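Local coordinates for protein adenosine deaminase 1 (Arthrobacter aurescens, PDB 3RYS) that probably catalyses the zinc-dependent hydrolytic deamination of adenine to hypoxanthine, a step of purine salvage, at residues Lys53-Thr57 / Pro282-Gly286; Thr136-Ala140 / Ala163-Gly167; Leu260-Pro266 / Leu296-Phe302; Leu87-Ala91 / Phe132-Thr136. All coordinates share one frame; numbering follows the deposited sequence.

Interaction 1: Lys53-Thr57 / Pro282-Gly286; sequences KYEFT and PAYFG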
loop_
_atom_site.group_PDB
_atom_site.type_symbol
_atom_site.label_atom_id
_atom_site.label_comp_id
_atom_site.label_asym_id
_atom_site.label_seq_id
_atom_site.Cartn_x
_atom_site.Cartn_y
_atom_site.Cartn_z
ATOM N N LYS A 53 10.405 19.485 -2.047
ATOM C CA LYS A 53 8.961 19.608 -1.841
ATOM C C LYS A 53 8.350 18.440 -1.067
ATOM O O LYS A 53 7.131 18.267 -1.052
ATOM C CB LYS A 53 8.239 19.769 -3.184
ATOM C CG LYS A 53 8.492 21.097 -3.876
ATOM C CD LYS A 53 7.593 21.259 -5.087
ATOM C CE LYS A 53 7.744 22.641 -5.706
ATOM N NZ LYS A 53 6.863 22.817 -6.900
ATOM N N TYR A 54 9.199 17.651 -0.416
ATOM C CA TYR A 54 8.750 16.439 0.261
ATOM C C TYR A 54 8.619 16.586 1.778
ATOM O O TYR A 54 8.663 15.597 2.502
ATOM C CB TYR A 54 9.678 15.267 -0.076
ATOM C CG TYR A 54 9.493 14.712 -1.474
ATOM C CD1 TYR A 54 9.778 15.483 -2.597
ATOM C CD2 TYR A 54 9.041 13.415 -1.670
ATOM C CE1 TYR A 54 9.609 14.976 -3.875
ATOM C CE2 TYR A 54 8.873 12.901 -2.943
ATOM C CZ TYR A 54 9.157 13.685 -4.041
ATOM O OH TYR A 54 8.990 13.164 -5.303
ATOM N N GLU A 55 8.461 17.810 2.265
ATOM C CA GLU A 55 8.173 17.996 3.681
ATOM C C GLU A 55 6.675 18.174 3.880
ATOM O O GLU A 55 6.132 19.247 3.635
ATOM C CB GLU A 55 8.929 19.189 4.257
ATOM C CG GLU A 55 8.840 19.261 5.775
ATOM C CD GLU A 55 9.454 20.524 6.344
ATOM O OE1 GLU A 55 9.640 21.495 5.578
ATOM O OE2 GLU A 55 9.747 20.544 7.559
ATOM N N PHE A 56 6.011 17.113 4.323
ATOM C CA PHE A 56 4.553 17.101 4.386
ATOM C C PHE A 56 4.032 17.572 5.735
ATOM O O PHE A 56 4.745 17.524 6.736
ATOM C CB PHE A 56 4.016 15.709 4.042
ATOM C CG PHE A 56 4.613 15.132 2.789
ATOM C CD1 PHE A 56 4.268 15.639 1.547
ATOM C CD2 PHE A 56 5.531 14.096 2.852
ATOM C CE1 PHE A 56 4.818 15.118 0.396
ATOM C CE2 PHE A 56 6.087 13.572 1.704
ATOM C CZ PHE A 56 5.731 14.081 0.474
ATOM N N THR A 57 2.783 18.028 5.743
ATOM C CA THR A 57 2.162 18.592 6.932
ATOM C C THR A 57 0.998 17.728 7.392
ATOM O O THR A 57 0.647 17.708 8.572
ATOM C CB THR A 57 1.632 20.001 6.635
ATOM O OG1 THR A 57 2.625 20.738 5.915
ATOM C CG2 THR A 57 1.292 20.733 7.922
ATOM N N PRO A 282 6.592 4.461 -1.085
ATOM C CA PRO A 282 8.035 4.318 -0.842
ATOM C C PRO A 282 8.906 5.475 -1.336
ATOM O O PRO A 282 9.907 5.791 -0.696
ATOM C CB PRO A 282 8.401 3.051 -1.622
ATOM C CG PRO A 282 7.129 2.345 -1.848
ATOM C CD PRO A 282 6.075 3.385 -1.944
ATOM N N ALA A 283 8.552 6.077 -2.465
ATOM C CA ALA A 283 9.389 7.124 -3.041
ATOM C C ALA A 283 9.100 8.491 -2.420
ATOM O O ALA A 283 9.775 9.472 -2.722
ATOM C CB ALA A 283 9.232 7.169 -4.556
ATOM N N TYR A 284 8.104 8.543 -1.541
ATOM C CA TYR A 284 7.717 9.792 -0.893
ATOM C C TYR A 284 8.081 9.842 0.595
ATOM O O TYR A 284 8.220 10.924 1.173
ATOM C CB TYR A 284 6.213 10.034 -1.060
ATOM C CG TYR A 284 5.812 10.419 -2.459
ATOM C CD1 TYR A 284 5.648 9.453 -3.444
ATOM C CD2 TYR A 284 5.596 11.747 -2.798
ATOM C CE1 TYR A 284 5.283 9.800 -4.731
ATOM C CE2 TYR A 284 5.230 12.104 -4.079
ATOM C CZ TYR A 284 5.075 11.127 -5.043
ATOM O OH TYR A 284 4.707 11.477 -6.322
ATOM N N PHE A 285 8.223 8.673 1.212
ATOM C CA PHE A 285 8.443 8.607 2.649
ATOM C C PHE A 285 9.846 8.096 2.975
ATOM O O PHE A 285 10.140 7.732 4.115
ATOM C CB PHE A 285 7.360 7.753 3.324
ATOM C CG PHE A 285 5.957 8.182 2.991
ATOM C CD1 PHE A 285 5.618 9.528 2.953
ATOM C CD2 PHE A 285 4.973 7.242 2.723
ATOM C CE1 PHE A 285 4.323 9.930 2.649
ATOM C CE2 PHE A 285 3.674 7.636 2.417
ATOM C CZ PHE A 285 3.349 8.982 2.378
ATOM N N GLY A 286 10.700 8.076 1.955
ATOM C CA GLY A 286 12.116 7.789 2.120
ATOM C C GLY A 286 12.480 6.374 2.528
ATOM O O GLY A 286 13.368 6.179 3.361
#
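Ala283 meets Tyr54 through its backbone, with Ala283 O 3.6 Å from Tyr54 CE2, while its small methyl group turns to Gln27. Tyr284 carries most of the contact. Its CD2 lies 3.5 Å from Tyr54 CE2, and the two rings are inclined by only 29° yet slid so far apart, with centroids 5.3 Å from each other, that they barely overlap. Tyr54 reaches this place because its CG stands anti to the carbonyl carbon (chi1 -75°), which directs the ring at Tyr284 and brings Tyr284 CA to its edge. With an alanine at Tyr54 the Tyr284 ring would probably lose one of its aromatic neighbours, the ring slid alongside it, and a gap would open beside Ala283 O. Tyrosine suits position 284 because the ring packs among apolar groups and the hydroxyl makes a weak hydrogen bond to Asn69. Here two loops of the TIM barrel meet: 282-286 follows strand 275-277 and Asp280 and Asp281, which bind adenine, and 53-57 leads into helix 59-69, whose Phe62 belongs to the adenine pocket. Tyr284 O approaches the edge of the Phe56 ring near its plane, 3.4 Å from Phe56 CE2, and Phe56 CZ stands 4.0 Å from Tyr284 CD2 at that ring's own edge. Phe285 comes last, its CE1 4.2 Å from Phe56 CE2; Phe62 meets Phe56 and Tyr284 edge-to-face and Phe285 at about 45°.

Interaction 2: Thr136-Ala140 / Ala163-Gly167; sequences TLLIA and APIAG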
loop_
_atom_site.group_PDB
_atom_site.type_symbol
_atom_site.label_atom_id
_atom_site.label_comp_id
_atom_site.label_asym_id
_atom_site.label_seq_id
_atom_site.Cartn_x
_atom_site.Cartn_y
_atom_site.Cartn_z
ATOM N N THR A 136 2.241 -11.468 -7.386
ATOM C CA THR A 136 1.569 -10.173 -7.385
ATOM C C THR A 136 0.058 -10.231 -7.579
ATOM O O THR A 136 -0.456 -11.093 -8.289
ATOM C CB THR A 136 2.156 -9.235 -8.454
ATOM O OG1 THR A 136 1.993 -9.822 -9.751
ATOM C CG2 THR A 136 3.631 -8.982 -8.184
ATOM N N LEU A 137 -0.638 -9.298 -6.931
ATOM C CA LEU A 137 -2.060 -9.074 -7.165
ATOM C C LEU A 137 -2.302 -7.590 -7.435
ATOM O O LEU A 137 -1.680 -6.723 -6.815
ATOM C CB LEU A 137 -2.904 -9.547 -5.974
ATOM C CG LEU A 137 -3.217 -11.046 -5.863
ATOM C CD1 LEU A 137 -3.624 -11.644 -7.214
ATOM C CD2 LEU A 137 -2.049 -11.812 -5.274
ATOM N N LEU A 138 -3.196 -7.297 -8.372
ATOM C CA LEU A 138 -3.510 -5.914 -8.694
ATOM C C LEU A 138 -4.804 -5.484 -8.016
ATOM O O LEU A 138 -5.846 -6.126 -8.164
ATOM C CB LEU A 138 -3.609 -5.716 -10.209
ATOM C CG LEU A 138 -3.738 -4.266 -10.681
ATOM C CD1 LEU A 138 -2.715 -3.379 -9.973
ATOM C CD2 LEU A 138 -3.589 -4.164 -12.190
ATOM N N ILE A 139 -4.729 -4.395 -7.261
ATOM C CA ILE A 139 -5.895 -3.864 -6.575
ATOM C C ILE A 139 -6.224 -2.472 -7.081
ATOM O O ILE A 139 -5.410 -1.558 -6.981
ATOM C CB ILE A 139 -5.674 -3.815 -5.058
ATOM C CG1 ILE A 139 -5.722 -5.227 -4.480
ATOM C CG2 ILE A 139 -6.726 -2.942 -4.380
ATOM C CD1 ILE A 139 -5.697 -5.251 -2.973
ATOM N N ALA A 140 -7.419 -2.316 -7.639
ATOM C CA ALA A 140 -7.879 -1.006 -8.076
ATOM C C ALA A 140 -8.428 -0.240 -6.881
ATOM O O ALA A 140 -9.392 -0.676 -6.242
ATOM C CB ALA A 140 -8.933 -1.143 -9.156
ATOM N N ALA A 163 -10.416 -6.350 -16.598
ATOM C CA ALA A 163 -9.142 -5.922 -16.036
ATOM C C ALA A 163 -8.677 -6.933 -14.998
ATOM O O ALA A 163 -9.476 -7.392 -14.183
ATOM C CB ALA A 163 -9.264 -4.542 -15.417
ATOM N N PRO A 164 -7.379 -7.283 -15.030
ATOM C CA PRO A 164 -6.761 -8.272 -14.137
ATOM C C PRO A 164 -6.681 -7.801 -12.688
ATOM O O PRO A 164 -5.596 -7.826 -12.099
ATOM C CB PRO A 164 -5.340 -8.423 -14.702
ATOM C CG PRO A 164 -5.368 -7.807 -16.051
ATOM C CD PRO A 164 -6.412 -6.742 -15.998
ATOM N N ILE A 165 -7.806 -7.385 -12.116
ATOM C CA ILE A 165 -7.826 -6.959 -10.722
ATOM C C ILE A 165 -8.313 -8.084 -9.815
ATOM O O ILE A 165 -9.225 -8.832 -10.172
ATOM C CB ILE A 165 -8.690 -5.689 -10.512
ATOM C CG1 ILE A 165 -10.126 -5.917 -10.993
ATOM C CG2 ILE A 165 -8.078 -4.505 -11.234
ATOM C CD1 ILE A 165 -11.027 -4.710 -10.814
ATOM N N ALA A 166 -7.694 -8.202 -8.645
ATOM C CA ALA A 166 -8.059 -9.230 -7.680
ATOM C C ALA A 166 -9.015 -8.671 -6.633
ATOM O O ALA A 166 -9.773 -9.409 -6.004
ATOM C CB ALA A 166 -6.812 -9.781 -7.013
ATOM N N GLY A 167 -8.971 -7.360 -6.445
ATOM C CA GLY A 167 -9.775 -6.725 -5.421
ATOM C C GLY A 167 -9.885 -5.224 -5.592
ATOM O O GLY A 167 -9.363 -4.644 -6.546
HETATM O O HOH W 1 -4.638 -9.328 -9.695
#
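Strands 135-143 and 167-171 are parallel neighbours in the TIM barrel, joined through helix 148-160 in a beta-alpha-beta crossover, and here the second strand comes in beside the first. Ile139 pairs with Gly167 in a parallel bridge. On one flank Ala166 N donates to Leu138 O at 2.8 Å, almost in line with the carbonyl bond; on the other Ala140 N reaches Gly167 O at 3.2 Å, a more bent bond with the donor tilted 24° from the carbonyl plane. Glycine at 167 keeps this edge slim, adding no side chain to the Ile139 face. Leu137 CD1 rests against Ala166 CB at 3.7 Å. The opposite face meets the outer helices: Leu138 packs on helix 114-125, Ala140 and Ile165 on Leu158. In Ile165 the ethyl branch CG1 sits between backbone N and carbonyl carbon (chi1 57°), which presents the CG2 methyl to Ala140 CB, 4.0 Å away. Before the strand, Pro164 centres an inverse gamma turn, which suits proline's fixed phi. There the pairing gives way to a water that accepts from Leu138 N at 2.8 Å and donates to Pro164 O at 3.0 Å.

Interaction 3: Leu260-Pro266 / Leu296-Phe302; sequences LADHPLP and LVKVLEF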
loop_
_atom_site.group_PDB
_atom_site.type_symbol
_atom_site.label_atom_id
_atom_site.label_comp_id
_atom_site.label_asym_id
_atom_site.label_seq_id
_atom_site.Cartn_x
_atom_site.Cartn_y
_atom_site.Cartn_z
ATOM N N LEU A 260 8.989 8.419 14.982
ATOM C CA LEU A 260 8.906 6.973 14.891
ATOM C C LEU A 260 8.950 6.351 16.288
ATOM O O LEU A 260 8.356 5.302 16.528
ATOM C CB LEU A 260 10.032 6.418 14.021
ATOM C CG LEU A 260 9.951 4.907 13.807
ATOM C CD1 LEU A 260 8.607 4.544 13.197
ATOM C CD2 LEU A 260 11.095 4.411 12.938
ATOM N N ALA A 261 9.644 7.007 17.212
ATOM C CA ALA A 261 9.768 6.490 18.570
ATOM C C ALA A 261 8.415 6.477 19.274
ATOM O O ALA A 261 8.239 5.821 20.303
ATOM C CB ALA A 261 10.781 7.304 19.363
ATOM N N ASP A 262 7.454 7.191 18.700
ATOM C CA ASP A 262 6.129 7.309 19.294
ATOM C C ASP A 262 5.102 6.396 18.629
ATOM O O ASP A 262 3.918 6.462 18.950
ATOM C CB ASP A 262 5.649 8.763 19.214
ATOM C CG ASP A 262 6.601 9.729 19.896
ATOM O OD1 ASP A 262 7.007 9.451 21.048
ATOM O OD2 ASP A 262 6.942 10.764 19.281
ATOM N N HIS A 263 5.544 5.546 17.708
ATOM C CA HIS A 263 4.601 4.739 16.935
ATOM C C HIS A 263 3.986 3.590 17.738
ATOM O O HIS A 263 4.689 2.897 18.471
ATOM C CB HIS A 263 5.247 4.206 15.662
ATOM C CG HIS A 263 4.258 3.869 14.593
ATOM N ND1 HIS A 263 3.493 2.722 14.620
ATOM C CD2 HIS A 263 3.894 4.538 13.473
ATOM C CE1 HIS A 263 2.706 2.697 13.560
ATOM N NE2 HIS A 263 2.930 3.787 12.848
ATOM N N PRO A 264 2.667 3.387 17.586
ATOM C CA PRO A 264 1.889 2.379 18.321
ATOM C C PRO A 264 2.188 0.948 17.906
ATOM O O PRO A 264 1.752 0.032 18.593
ATOM C CB PRO A 264 0.439 2.702 17.939
ATOM C CG PRO A 264 0.472 4.069 17.332
ATOM C CD PRO A 264 1.812 4.198 16.704
ATOM N N LEU A 265 2.905 0.754 16.804
ATOM C CA LEU A 265 3.136 -0.595 16.283
ATOM C C LEU A 265 3.543 -1.632 17.340
ATOM O O LEU A 265 2.958 -2.712 17.401
ATOM C CB LEU A 265 4.147 -0.586 15.136
ATOM C CG LEU A 265 4.288 -1.979 14.527
ATOM C CD1 LEU A 265 2.978 -2.383 13.881
ATOM C CD2 LEU A 265 5.431 -2.043 13.529
ATOM N N PRO A 266 4.552 -1.313 18.170
ATOM C CA PRO A 266 4.970 -2.280 19.194
ATOM C C PRO A 266 3.806 -2.686 20.094
ATOM O O PRO A 266 3.596 -3.871 20.328
ATOM C CB PRO A 266 6.011 -1.502 20.008
ATOM C CG PRO A 266 6.503 -0.440 19.098
ATOM C CD PRO A 266 5.349 -0.073 18.215
ATOM N N LEU A 296 12.382 0.230 12.490
ATOM C CA LEU A 296 11.694 -0.388 13.623
ATOM C C LEU A 296 12.692 -1.037 14.570
ATOM O O LEU A 296 12.547 -0.961 15.790
ATOM C CB LEU A 296 10.690 -1.440 13.146
ATOM C CG LEU A 296 9.457 -0.901 12.422
ATOM C CD1 LEU A 296 8.576 -2.047 11.954
ATOM C CD2 LEU A 296 8.683 0.062 13.319
ATOM N N VAL A 297 13.696 -1.689 13.989
ATOM C CA VAL A 297 14.758 -2.319 14.754
ATOM C C VAL A 297 15.608 -1.251 15.411
ATOM O O VAL A 297 15.821 -1.262 16.621
ATOM C CB VAL A 297 15.678 -3.158 13.851
ATOM C CG1 VAL A 297 16.867 -3.683 14.650
ATOM C CG2 VAL A 297 14.899 -4.299 13.195
ATOM N N LYS A 298 16.091 -0.324 14.592
ATOM C CA LYS A 298 17.001 0.718 15.048
ATOM C C LYS A 298 16.370 1.606 16.124
ATOM O O LYS A 298 17.007 1.898 17.139
ATOM C CB LYS A 298 17.493 1.542 13.847
ATOM C CG LYS A 298 18.107 2.903 14.169
ATOM C CD LYS A 298 18.521 3.618 12.874
ATOM C CE LYS A 298 18.584 5.143 13.028
ATOM N NZ LYS A 298 19.720 5.600 13.880
ATOM N N VAL A 299 15.117 2.007 15.915
ATOM C CA VAL A 299 14.469 2.975 16.800
ATOM C C VAL A 299 13.570 2.344 17.874
ATOM O O VAL A 299 13.545 2.806 19.016
ATOM C CB VAL A 299 13.651 4.019 15.998
ATOM C CG1 VAL A 299 13.004 5.029 16.935
ATOM C CG2 VAL A 299 14.533 4.724 14.977
ATOM N N LEU A 300 12.833 1.299 17.512
ATOM C CA LEU A 300 11.879 0.692 18.439
ATOM C C LEU A 300 12.348 -0.659 18.979
ATOM O O LEU A 300 11.598 -1.355 19.671
ATOM C CB LEU A 300 10.500 0.565 17.789
ATOM C CG LEU A 300 9.729 1.879 17.629
ATOM C CD1 LEU A 300 8.482 1.700 16.775
ATOM C CD2 LEU A 300 9.370 2.443 18.993
ATOM N N GLU A 301 13.587 -1.020 18.651
ATOM C CA GLU A 301 14.248 -2.205 19.199
ATOM C C GLU A 301 13.509 -3.515 18.947
ATOM O O GLU A 301 13.502 -4.407 19.794
ATOM C CB GLU A 301 14.499 -2.033 20.694
ATOM C CG GLU A 301 14.824 -0.608 21.101
ATOM C CD GLU A 301 15.458 -0.540 22.468
ATOM O OE1 GLU A 301 16.398 -1.324 22.708
ATOM O OE2 GLU A 301 15.024 0.285 23.301
ATOM N N PHE A 302 12.896 -3.628 17.778
ATOM C CA PHE A 302 12.259 -4.867 17.369
ATOM C C PHE A 302 13.276 -5.996 17.262
ATOM O O PHE A 302 14.328 -5.837 16.643
ATOM C CB PHE A 302 11.545 -4.674 16.033
ATOM C CG PHE A 302 10.179 -4.086 16.169
ATOM C CD1 PHE A 302 10.005 -2.830 16.720
ATOM C CD2 PHE A 302 9.065 -4.794 15.763
ATOM C CE1 PHE A 302 8.742 -2.289 16.857
ATOM C CE2 PHE A 302 7.801 -4.258 15.899
ATOM C CZ PHE A 302 7.640 -3.005 16.445
#
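Leu265, which packs against Leu296 and Phe302, gives its backbone N-H to His263 ND1 at 3.0 Å, close to the imidazole plane. This bond caps the start of helix 265-270; histidine suits the place because ND1 is an in-plane acceptor for that N-H, and Asn251 is hydrogen-bonded at NE2. The rest is apolar. Leu265 has CG opposite the backbone N (chi1 -175°), which extends the chain until CD2 lies 3.5 Å from Leu296 CD1 and 3.8 Å from Phe302 CZ. Both leucines touch Val277 of strand 275-277: helices 265-270 and 289-300, which precede and follow that strand, meet here on the outside of the TIM barrel. Past helix 289-300, positive phi at Glu301 turns the chain, and one face of the Phe302 ring covers Leu296 CB while Pro266 CG approaches Phe302 CE1 obliquely. Leu300 fills the middle, its CD1 3.6 Å from Leu260 O and 3.7 Å from Pro266 CG, its CD2 beside Ala261 O. Cutting this residue back to an alanine would probably open a gap between Pro266 and the 3-10 turn 260-262. Branched Val299 packs on that turn, CB 4.0 Å from Leu260 CD2 and CG1 4.0 Å from Ala261 CB.

Interaction 4: Leu87-Ala91 / Phe132-Thr136; sequences LERAA and FGVST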
loop_
_atom_site.group_PDB
_atom_site.type_symbol
_atom_site.label_atom_id
_atom_site.label_comp_id
_atom_site.label_asym_id
_atom_site.label_seq_id
_atom_site.Cartn_x
_atom_site.Cartn_y
_atom_site.Cartn_z
ATOM N N LEU A 87 9.037 -3.435 -8.484
ATOM C CA LEU A 87 9.187 -4.876 -8.318
ATOM C C LEU A 87 10.657 -5.248 -8.139
ATOM O O LEU A 87 10.998 -6.117 -7.339
ATOM C CB LEU A 87 8.575 -5.628 -9.506
ATOM C CG LEU A 87 7.050 -5.565 -9.644
ATOM C CD1 LEU A 87 6.591 -6.072 -11.007
ATOM C CD2 LEU A 87 6.380 -6.342 -8.531
ATOM N N GLU A 88 11.522 -4.568 -8.884
ATOM C CA GLU A 88 12.960 -4.791 -8.804
ATOM C C GLU A 88 13.502 -4.407 -7.422
ATOM O O GLU A 88 14.216 -5.187 -6.781
ATOM C CB GLU A 88 13.675 -4.002 -9.908
ATOM C CG GLU A 88 15.193 -4.127 -9.896
ATOM C CD GLU A 88 15.877 -3.142 -10.835
ATOM O OE1 GLU A 88 15.169 -2.456 -11.605
ATOM O OE2 GLU A 88 17.124 -3.053 -10.802
ATOM N N ARG A 89 13.148 -3.213 -6.961
ATOM C CA ARG A 89 13.601 -2.732 -5.655
ATOM C C ARG A 89 12.956 -3.506 -4.501
ATOM O O ARG A 89 13.614 -3.834 -3.513
ATOM C CB ARG A 89 13.350 -1.228 -5.515
ATOM C CG ARG A 89 13.708 -0.663 -4.152
ATOM C CD ARG A 89 15.177 -0.891 -3.788
ATOM N NE ARG A 89 15.481 -0.354 -2.462
ATOM C CZ ARG A 89 15.191 -0.975 -1.320
ATOM N NH1 ARG A 89 14.595 -2.161 -1.340
ATOM N NH2 ARG A 89 15.494 -0.414 -0.156
ATOM N N ALA A 90 11.671 -3.814 -4.644
ATOM C CA ALA A 90 10.961 -4.597 -3.643
ATOM C C ALA A 90 11.615 -5.959 -3.443
ATOM O O ALA A 90 11.835 -6.390 -2.311
ATOM C CB ALA A 90 9.495 -4.759 -4.027
ATOM N N ALA A 91 11.928 -6.636 -4.542
ATOM C CA ALA A 91 12.548 -7.954 -4.471
ATOM C C ALA A 91 13.859 -7.904 -3.689
ATOM O O ALA A 91 14.073 -8.694 -2.767
ATOM C CB ALA A 91 12.777 -8.517 -5.873
ATOM N N PHE A 132 11.388 -11.173 -11.236
ATOM C CA PHE A 132 11.833 -10.647 -9.957
ATOM C C PHE A 132 11.576 -11.622 -8.815
ATOM O O PHE A 132 12.031 -11.406 -7.695
ATOM C CB PHE A 132 11.167 -9.295 -9.678
ATOM C CG PHE A 132 11.341 -8.287 -10.788
ATOM C CD1 PHE A 132 12.583 -7.730 -11.052
ATOM C CD2 PHE A 132 10.259 -7.893 -11.565
ATOM C CE1 PHE A 132 12.741 -6.806 -12.070
ATOM C CE2 PHE A 132 10.412 -6.966 -12.582
ATOM C CZ PHE A 132 11.651 -6.423 -12.835
ATOM N N GLY A 133 10.850 -12.697 -9.105
ATOM C CA GLY A 133 10.516 -13.681 -8.091
ATOM C C GLY A 133 9.501 -13.166 -7.086
ATOM O O GLY A 133 9.539 -13.530 -5.910
ATOM N N VAL A 134 8.584 -12.323 -7.552
ATOM C CA VAL A 134 7.560 -11.758 -6.685
ATOM C C VAL A 134 6.157 -12.088 -7.185
ATOM O O VAL A 134 5.786 -11.710 -8.297
ATOM C CB VAL A 134 7.696 -10.228 -6.596
ATOM C CG1 VAL A 134 6.541 -9.637 -5.816
ATOM C CG2 VAL A 134 9.026 -9.844 -5.965
ATOM N N SER A 135 5.383 -12.793 -6.363
ATOM C CA SER A 135 3.965 -13.020 -6.641
ATOM C C SER A 135 3.230 -11.696 -6.529
ATOM O O SER A 135 3.546 -10.885 -5.660
ATOM C CB SER A 135 3.373 -13.998 -5.631
ATOM O OG SER A 135 3.920 -15.289 -5.781
ATOM N N THR A 136 2.241 -11.468 -7.386
ATOM C CA THR A 136 1.569 -10.173 -7.385
ATOM C C THR A 136 0.058 -10.231 -7.579
ATOM O O THR A 136 -0.456 -11.093 -8.289
ATOM C CB THR A 136 2.156 -9.235 -8.454
ATOM O OG1 THR A 136 1.993 -9.822 -9.751
ATOM C CG2 THR A 136 3.631 -8.982 -8.184
#
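Phe132 and Leu87 both hold CG anti to their carbonyl carbons (chi1 -54° and -68°), and these torsions bring the phenyl ring against the helix and send the leucine toward the strand. The contact belongs to the outer layer of the TIM barrel, where helix 76-92 packs on the turn that enters strand 135-143, away from the zinc and adenine sites. One face of the Phe132 ring lies over the peptide joining Leu87 to Glu88, with Glu88 N above the ring centre. Over the same face, toward the rim, Leu87 CB lies 3.5 Å from Phe132 CD2 and Glu88 CB 3.7 Å from Phe132 CE1; the Glu88 carboxylate leads away, so of its side chain the aliphatic base meets the ring. A flat apolar ring can cover helix backbone and two CB atoms together. One turn further on, Ala91 offers a methyl small enough for close approach, with CB 3.5 Å from Phe132 O and 4.0 Å from Val134 CG2. Between these partners Gly133 takes positive phi, natural for glycine. At the strand, Thr136 divides its two branches: OG1 hydrogen-bonds to Ser128 OG, while the methyl CG2 meets Leu87 CD2 at 3.8 Å.

The four contacts tie different parts of one TIM barrel. Interactions 2 and 4 share Thr136 and strand 135-143: interaction 4 fastens the strand's entry to helix 76-92, and interaction 2 pairs its middle with the next strand, their centres 16 Å apart. Interactions 1 and 3 both involve the chain after strand 275-277, first its loop and then helix 289-300, with centres 19 Å apart and nearest atoms about 9 Å. Interaction 1 comes nearest the active site, the Phe285 side chain being about 5 Å from the bound adenine and about 7 Å from the zinc ion. Ile139 of interaction 2 and His263 of interaction 3 stay about 12 Å and 11 Å from the adenine.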